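Local coordinates for protein L-amino acid deaminase (Proteus vulgaris, PDB 5I39) that probably catalyses the FAD-dependent oxidative deamination of L-amino acids as a membrane-bound flavoprotein, at residues I84-P89 / Q119-V124; A159-R164 / K173-E178; K136-R141 / F151-I156. All coordinates share one frame; numbering follows the deposited sequence.

Contact 1: residues I84-P89 / Q119-V124; sequences ISYKMP and QGRVEV. With EDO (1,2-ethanediol), chain I.
Tyr86 lies against an ion pair formed by two residues of the neighbouring strand, Arg121 and Glu123. Its CD2 is 3.3 Å from Glu123 OE1 and 3.5 Å from Arg121 NH2, both approaching the ring obliquely. Ile84 adds the apolar side of the contact. Its CG2 packs on Arg121 CD at 3.6 Å, while CD1 sits over the centre of the guanidinium, covering one face. The Arg121 chain, extended from CG to NE, passes Ile84 obliquely and crosses Tyr86 at about a right angle, with guanidinium and ring planes 49° apart.

The ion pair is an end-on grip on a single oxygen. Arg121 NH2 reaches the anti lone pair of Glu123 OE1 at 2.8 Å, with an N-H...O angle of 150°, whereas NH1 meets the same atom at 3.1 Å from above the carboxylate plane. Gln82, an FAD-binding residue, accepts from Arg121 NE and so helps to fix the rotation of the guanidinium.

Further out, one water joins the Tyr86 hydroxyl to the backbone O of Glu123. The other carboxylate oxygen, Glu123 OE2, accepts from an ethanediol O2 at 2.7 Å, a ligand that probably came from the crystallisation liquor. Lys87 NZ is 4.4 Å from Glu123 OE2, too long for a salt bridge, and has its firm partner in Asp130. A type II turn runs from Ser85 to Met88.

Arg121, held by Glu123 and Gln82, probably has its charge offset in good part by the carboxylate, and a loop close to the flavin is matched to the strand through Tyr86 and Ile84.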
# COMPACT_ATOMS: atom_id res chain seq x y z
N ILE A 84 5.39 6.18 4.11
CA ILE A 84 6.23 6.62 5.22
C ILE A 84 7.16 5.52 5.69
O ILE A 84 6.83 4.34 5.60
CB ILE A 84 5.39 7.17 6.42
CG1 ILE A 84 4.65 6.06 7.18
CG2 ILE A 84 4.42 8.24 5.93
CD1 ILE A 84 3.96 6.53 8.45
N SER A 85 8.32 5.94 6.20
CA SER A 85 9.21 5.05 6.95
C SER A 85 9.19 5.32 8.45
O SER A 85 9.84 4.59 9.20
CB SER A 85 10.64 5.18 6.44
OG SER A 85 11.15 6.48 6.68
N TYR A 86 8.42 6.32 8.89
CA TYR A 86 8.44 6.77 10.29
C TYR A 86 8.14 5.63 11.27
O TYR A 86 7.14 4.94 11.11
CB TYR A 86 7.41 7.90 10.50
CG TYR A 86 7.69 8.82 11.67
CD1 TYR A 86 8.85 9.58 11.71
CD2 TYR A 86 6.76 8.99 12.70
CE1 TYR A 86 9.10 10.45 12.76
CE2 TYR A 86 7.01 9.86 13.75
CZ TYR A 86 8.18 10.58 13.78
OH TYR A 86 8.42 11.45 14.80
N LYS A 87 9.03 5.47 12.25
CA LYS A 87 8.95 4.43 13.29
C LYS A 87 9.06 2.99 12.79
O LYS A 87 8.85 2.05 13.56
CB LYS A 87 7.68 4.59 14.15
CG LYS A 87 7.65 5.82 15.04
CD LYS A 87 6.42 5.78 15.93
CE LYS A 87 6.46 6.83 17.02
NZ LYS A 87 5.28 6.76 17.92
N MSE A 88 9.41 2.77 11.53
CA MSE A 88 9.48 1.39 11.03
C MSE A 88 10.64 0.69 11.70
O MSE A 88 11.72 1.26 11.83
CB MSE A 88 9.65 1.29 9.52
CG MSE A 88 8.42 1.76 8.75
SE MSE A 88 6.84 0.64 9.06
CE MSE A 88 5.59 2.12 9.45
N PRO A 89 10.43 -0.55 12.14
CA PRO A 89 11.53 -1.32 12.71
C PRO A 89 12.54 -1.72 11.63
O PRO A 89 12.27 -1.58 10.43
CB PRO A 89 10.83 -2.55 13.29
CG PRO A 89 9.66 -2.75 12.40
CD PRO A 89 9.20 -1.36 12.07
N GLN A 119 5.64 14.92 -0.25
CA GLN A 119 4.75 15.84 0.45
C GLN A 119 5.28 16.35 1.79
O GLN A 119 5.12 17.53 2.10
CB GLN A 119 3.42 15.13 0.67
CG GLN A 119 2.42 15.88 1.51
CD GLN A 119 1.11 15.14 1.56
OE1 GLN A 119 1.04 14.03 2.09
NE2 GLN A 119 0.06 15.73 0.99
N GLY A 120 5.83 15.46 2.59
CA GLY A 120 6.25 15.81 3.95
C GLY A 120 5.15 15.55 4.97
O GLY A 120 3.97 15.79 4.71
N ARG A 121 5.56 15.07 6.14
CA ARG A 121 4.65 14.63 7.18
C ARG A 121 5.15 15.09 8.54
O ARG A 121 6.29 14.80 8.90
CB ARG A 121 4.52 13.11 7.18
CG ARG A 121 3.64 12.52 8.27
CD ARG A 121 3.59 11.02 8.10
NE ARG A 121 2.67 10.35 9.02
CZ ARG A 121 2.94 10.02 10.28
NH1 ARG A 121 2.02 9.41 11.00
NH2 ARG A 121 4.13 10.29 10.84
N VAL A 122 4.28 15.77 9.28
CA VAL A 122 4.61 16.21 10.63
C VAL A 122 3.76 15.43 11.62
O VAL A 122 2.53 15.39 11.52
CB VAL A 122 4.49 17.74 10.87
CG1 VAL A 122 5.59 18.47 10.11
CG2 VAL A 122 3.12 18.29 10.52
N GLU A 123 4.43 14.77 12.56
CA GLU A 123 3.76 14.04 13.63
C GLU A 123 4.21 14.59 14.97
O GLU A 123 5.37 14.44 15.36
CB GLU A 123 4.02 12.53 13.57
CG GLU A 123 3.27 11.79 14.68
CD GLU A 123 3.31 10.28 14.59
OE1 GLU A 123 3.68 9.72 13.55
OE2 GLU A 123 2.93 9.65 15.61
N VAL A 124 3.30 15.24 15.68
CA VAL A 124 3.56 15.72 17.03
C VAL A 124 3.51 14.51 17.97
O VAL A 124 2.54 13.76 17.94
CB VAL A 124 2.55 16.80 17.44
CG1 VAL A 124 2.68 17.16 18.92
CG2 VAL A 124 2.74 18.05 16.58
C1 EDO I . 0.18 11.44 18.06
O1 EDO I . 1.57 11.22 18.28
C2 EDO I . -0.06 11.56 16.57
O2 EDO I . 0.30 10.35 15.89
O HOH W 1 6.54 12.11 16.53
O HOH W 2 4.90 10.17 17.50

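Contact 2: residues A159-R164 / K173-E178; sequences AELNQR and KIAGFE
Phe177 meets the helical residues Arg164 and Glu160 with different parts of its ring, and it has the most surface buried here. The Arg164 guanidinium turns one face to it, with Phe177 CE1 sitting over its centre, 3.7 Å from Arg164 CZ. The two planes are 54° apart, so this is an inclined approach and not a parallel stack. Arg164 comes to the ring because its chain bends at chi2 (-62°), which places CD, and again at chi3, which places NE; its NH2 donates to the backbone O of Gln119 on the next strand. At another corner of the ring, Phe177 CE2 has Glu160 OE2 at 3.7 Å. That carboxylate is extended from the helix, and its salt-bridge partner is Arg154 of the neighbouring strand.

Leu161, next in buried surface, meets the start of the strand segment with its two methyls. CD1 rests on Ala175 CB at 3.7 Å, and CD2 presses on the peptide joining Lys173 to Ile174, lying 3.4 Å from Ile174 N. Ala175 and Phe177 face the helix, separated by Gly176, in the usual alternation of a strand.

The axes of the helix and strand segments pass 10.4 Å apart at 76°, so the helix lies almost crosswise over the sheet. Strand 175-178 is flanked in that sheet by strands 117-123 and 153-156. A helix laid across one face of a large mixed sheet is consistent with the substrate domain of the DAO family, which stands beside the FAD-binding Rossmann domain.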
# COMPACT_ATOMS: atom_id res chain seq x y z
N ALA A 159 9.79 28.16 13.54
CA ALA A 159 9.24 28.65 12.28
C ALA A 159 8.88 27.54 11.29
O ALA A 159 7.80 27.57 10.70
CB ALA A 159 10.20 29.64 11.63
N GLU A 160 9.77 26.57 11.12
CA GLU A 160 9.52 25.49 10.17
C GLU A 160 8.27 24.68 10.55
O GLU A 160 7.45 24.35 9.70
CB GLU A 160 10.73 24.57 10.04
CG GLU A 160 10.62 23.62 8.86
CD GLU A 160 11.86 22.78 8.63
OE1 GLU A 160 12.69 22.63 9.56
OE2 GLU A 160 12.00 22.26 7.51
N LEU A 161 8.14 24.38 11.84
CA LEU A 161 6.95 23.68 12.33
C LEU A 161 5.69 24.53 12.18
O LEU A 161 4.65 24.04 11.73
CB LEU A 161 7.14 23.28 13.80
CG LEU A 161 5.95 22.56 14.46
CD1 LEU A 161 5.59 21.28 13.73
CD2 LEU A 161 6.27 22.28 15.91
N ASN A 162 5.79 25.80 12.56
CA ASN A 162 4.65 26.72 12.48
C ASN A 162 4.11 26.84 11.06
O ASN A 162 2.89 26.93 10.86
CB ASN A 162 5.04 28.10 13.00
CG ASN A 162 5.40 28.08 14.48
OD1 ASN A 162 5.00 27.19 15.23
ND2 ASN A 162 6.18 29.07 14.90
N GLN A 163 5.00 26.83 10.07
CA GLN A 163 4.59 26.90 8.67
C GLN A 163 3.81 25.64 8.25
O GLN A 163 2.80 25.75 7.56
CB GLN A 163 5.81 27.13 7.76
CG GLN A 163 5.53 27.16 6.26
CD GLN A 163 4.49 28.20 5.84
OE1 GLN A 163 4.38 29.26 6.45
NE2 GLN A 163 3.73 27.89 4.79
N ARG A 164 4.27 24.47 8.70
CA ARG A 164 3.58 23.20 8.39
C ARG A 164 2.22 23.09 9.09
O ARG A 164 1.34 22.40 8.59
CB ARG A 164 4.43 21.99 8.80
CG ARG A 164 5.79 21.86 8.14
CD ARG A 164 5.77 21.72 6.63
NE ARG A 164 5.15 20.48 6.16
CZ ARG A 164 5.31 19.95 4.95
NH1 ARG A 164 6.09 20.51 4.04
NH2 ARG A 164 4.68 18.82 4.64
N LYS A 173 4.41 22.55 19.68
CA LYS A 173 5.79 23.00 19.93
C LYS A 173 6.88 22.17 19.26
O LYS A 173 7.97 22.69 19.02
CB LYS A 173 6.05 23.03 21.44
CG LYS A 173 5.21 24.03 22.21
CD LYS A 173 5.60 25.46 21.89
CE LYS A 173 4.90 26.45 22.81
NZ LYS A 173 5.34 27.86 22.58
N ILE A 174 6.62 20.90 18.97
CA ILE A 174 7.66 20.01 18.48
C ILE A 174 7.03 18.88 17.68
O ILE A 174 5.91 18.46 17.98
CB ILE A 174 8.52 19.48 19.67
CG1 ILE A 174 9.80 18.81 19.16
CG2 ILE A 174 7.72 18.54 20.57
CD1 ILE A 174 10.88 18.71 20.22
N ALA A 175 7.74 18.40 16.67
CA ALA A 175 7.23 17.30 15.85
C ALA A 175 8.35 16.57 15.14
O ALA A 175 9.42 17.14 14.89
CB ALA A 175 6.24 17.81 14.82
N GLY A 176 8.08 15.32 14.80
CA GLY A 176 8.92 14.58 13.87
C GLY A 176 8.47 14.86 12.46
O GLY A 176 7.30 14.69 12.13
N PHE A 177 9.41 15.28 11.62
CA PHE A 177 9.14 15.69 10.24
C PHE A 177 9.81 14.72 9.28
O PHE A 177 11.03 14.72 9.16
CB PHE A 177 9.67 17.11 10.02
CG PHE A 177 9.38 17.71 8.66
CD1 PHE A 177 8.19 17.47 7.97
CD2 PHE A 177 10.31 18.58 8.09
CE1 PHE A 177 7.95 18.08 6.74
CE2 PHE A 177 10.07 19.18 6.87
CZ PHE A 177 8.89 18.93 6.19
N GLU A 178 9.01 13.88 8.63
CA GLU A 178 9.52 13.04 7.56
C GLU A 178 9.36 13.88 6.30
O GLU A 178 8.30 13.88 5.67
CB GLU A 178 8.74 11.72 7.48
CG GLU A 178 9.23 10.79 6.38
CD GLU A 178 8.67 9.38 6.48
OE1 GLU A 178 8.29 8.94 7.58
OE2 GLU A 178 8.67 8.69 5.43

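Contact 3: residues K136-R141 / F151-I156; sequences KWIDER and FKTRII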
# COMPACT_ATOMS: atom_id res chain seq x y z
N LYS A 136 15.22 8.67 19.65
CA LYS A 136 16.12 7.51 19.60
C LYS A 136 16.03 6.81 18.25
O LYS A 136 17.05 6.42 17.68
CB LYS A 136 15.81 6.51 20.72
CG LYS A 136 16.83 5.39 20.81
CD LYS A 136 16.50 4.35 21.87
CE LYS A 136 17.56 3.26 21.89
NZ LYS A 136 17.26 2.21 22.89
N TRP A 137 14.81 6.64 17.75
CA TRP A 137 14.58 6.00 16.45
C TRP A 137 15.31 6.74 15.32
O TRP A 137 16.00 6.12 14.51
CB TRP A 137 13.07 5.89 16.18
CG TRP A 137 12.77 5.15 14.92
CD1 TRP A 137 12.61 3.80 14.79
CD2 TRP A 137 12.62 5.71 13.62
NE1 TRP A 137 12.37 3.48 13.47
CE2 TRP A 137 12.37 4.64 12.73
CE3 TRP A 137 12.65 7.01 13.11
CZ2 TRP A 137 12.17 4.83 11.36
CZ3 TRP A 137 12.45 7.20 11.75
CH2 TRP A 137 12.21 6.12 10.89
N ILE A 138 15.20 8.07 15.30
CA ILE A 138 15.88 8.87 14.27
C ILE A 138 17.41 8.80 14.44
O ILE A 138 18.13 8.60 13.46
CB ILE A 138 15.42 10.34 14.28
CG1 ILE A 138 13.91 10.44 13.98
CG2 ILE A 138 16.17 11.13 13.21
CD1 ILE A 138 13.31 11.81 14.21
N ASP A 139 17.88 8.97 15.67
CA ASP A 139 19.32 8.90 15.96
C ASP A 139 19.89 7.57 15.49
O ASP A 139 20.85 7.53 14.72
CB ASP A 139 19.59 9.10 17.46
CG ASP A 139 21.09 9.15 17.79
OD1 ASP A 139 21.92 9.21 16.86
OD2 ASP A 139 21.43 9.13 18.98
N GLU A 140 19.29 6.47 15.94
CA GLU A 140 19.78 5.14 15.56
C GLU A 140 19.80 4.94 14.05
O GLU A 140 20.78 4.41 13.51
CB GLU A 140 18.95 4.05 16.25
CG GLU A 140 19.21 3.94 17.75
CD GLU A 140 20.65 3.61 18.08
OE1 GLU A 140 21.24 2.73 17.42
OE2 GLU A 140 21.21 4.24 19.00
N ARG A 141 18.76 5.36 13.35
CA ARG A 141 18.74 5.21 11.90
C ARG A 141 19.81 6.08 11.22
O ARG A 141 20.50 5.62 10.31
CB ARG A 141 17.35 5.47 11.32
CG ARG A 141 17.22 5.23 9.82
CD ARG A 141 17.76 3.88 9.35
NE ARG A 141 17.06 2.74 9.95
CZ ARG A 141 17.32 1.46 9.67
NH1 ARG A 141 18.26 1.13 8.79
NH2 ARG A 141 16.63 0.51 10.28
N PHE A 151 18.44 9.91 4.05
CA PHE A 151 17.39 9.88 5.07
C PHE A 151 17.01 11.32 5.36
O PHE A 151 17.89 12.17 5.51
CB PHE A 151 17.99 9.20 6.31
CG PHE A 151 17.03 8.96 7.45
CD1 PHE A 151 15.77 8.41 7.25
CD2 PHE A 151 17.45 9.19 8.76
CE1 PHE A 151 14.93 8.15 8.33
CE2 PHE A 151 16.62 8.93 9.84
CZ PHE A 151 15.36 8.40 9.62
N LYS A 152 15.70 11.61 5.41
CA LYS A 152 15.20 12.99 5.50
C LYS A 152 14.20 13.23 6.62
O LYS A 152 13.37 14.14 6.55
CB LYS A 152 14.64 13.42 4.14
CG LYS A 152 15.69 13.38 3.03
CD LYS A 152 15.49 14.42 1.94
CE LYS A 152 16.75 14.58 1.09
NZ LYS A 152 17.55 15.78 1.45
N THR A 153 14.32 12.46 7.70
CA THR A 153 13.44 12.57 8.85
C THR A 153 14.19 13.21 10.01
O THR A 153 15.31 12.82 10.32
CB THR A 153 12.92 11.19 9.25
OG1 THR A 153 12.24 10.65 8.11
CG2 THR A 153 11.95 11.27 10.41
N ARG A 154 13.55 14.19 10.64
CA ARG A 154 14.20 14.98 11.68
C ARG A 154 13.18 15.70 12.54
O ARG A 154 12.03 15.91 12.12
CB ARG A 154 15.18 15.98 11.05
CG ARG A 154 14.55 16.94 10.06
CD ARG A 154 15.59 17.71 9.27
NE ARG A 154 14.93 18.40 8.17
CZ ARG A 154 14.28 19.56 8.26
NH1 ARG A 154 14.25 20.26 9.40
NH2 ARG A 154 13.66 20.06 7.19
N ILE A 155 13.60 16.08 13.74
CA ILE A 155 12.75 16.78 14.69
C ILE A 155 12.76 18.28 14.36
O ILE A 155 13.83 18.86 14.18
CB ILE A 155 13.23 16.56 16.14
CG1 ILE A 155 13.18 15.06 16.51
CG2 ILE A 155 12.43 17.39 17.14
CD1 ILE A 155 11.80 14.45 16.62
N ILE A 156 11.57 18.88 14.32
CA ILE A 156 11.44 20.31 14.05
C ILE A 156 10.67 21.06 15.13
O ILE A 156 9.82 20.50 15.83
CB ILE A 156 10.81 20.59 12.66
CG1 ILE A 156 9.37 20.06 12.56
CG2 ILE A 156 11.71 20.01 11.57
CD1 ILE A 156 8.65 20.51 11.30
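Arg141 and Phe151 both place CG anti to the backbone N (chi1 -176° and -175°), and this brings CG of Arg141 over a face of the Phe151 ring. The setting is an alpha/beta layer in which helix 128-143 packs against strand 153-156, whose partner in the large mixed sheet is strand 175-178. The axes of the two short segments come within 8.9 Å.

Arg141 CG lies 3.8 Å from the centroid of the Phe151 ring, in a CH-pi contact offset toward the rim. The arginine chain bends beyond CG and leads its guanidinium away, to Asp90 and the backbone O of Val145, with a cation-pi contact to Phe93. The opposite face of the ring is covered by the backbone N of Thr153. Trp137 closes the edge, where its CZ3 is 3.8 Å from Phe151 CZ. The two aromatic planes are inclined at 64°. Trp137 NE1 donates to the backbone O of Met88, which holds the indole against the loop of residues 84-89.

Ile138 has the largest surface buried in the contact and wedges between Phe151, Thr153 and Ile155. Its CG2 lies 3.5 Å from the backbone O of Thr153 and also touches Phe151 CE2 at 4.0 Å. CG1 and CD1 graze the methyl of Thr153, which at the same time borders the edge of the Trp137 ring. Thus Phe151 and Thr153, two places apart along the chain, both send side chains to the helix, while Arg154, between Thr153 and Ile155, points away from it. At the far end of the wedge, the CD1 methyl of Ile138 meets the CD1 methyl of Ile155 at 3.9 Å.

In the fold
All three contacts reach the large mixed sheet, on the same side of the chain's centre. Strand 175-178 of contact 2 pairs antiparallel with strand 117-123 of contact 1 and strand 153-156 of contact 3. Along the chain, contact 1 closes before contact 3 opens, and contact 2 follows. The centres of contacts 1 and 3 lie about 10 Å apart. Those of contacts 1 and 2 are separated by about 12 Å; those of contacts 2 and 3 by about 14 Å. Helices 158-164 and 128-143 cover opposite faces of strand 175-178: Ala175 and Phe177 face the first, and Ile174 touches the second. Contact 1 lies nearest the flavin, whereas contacts 2 and 3 are farther from the chain's centre.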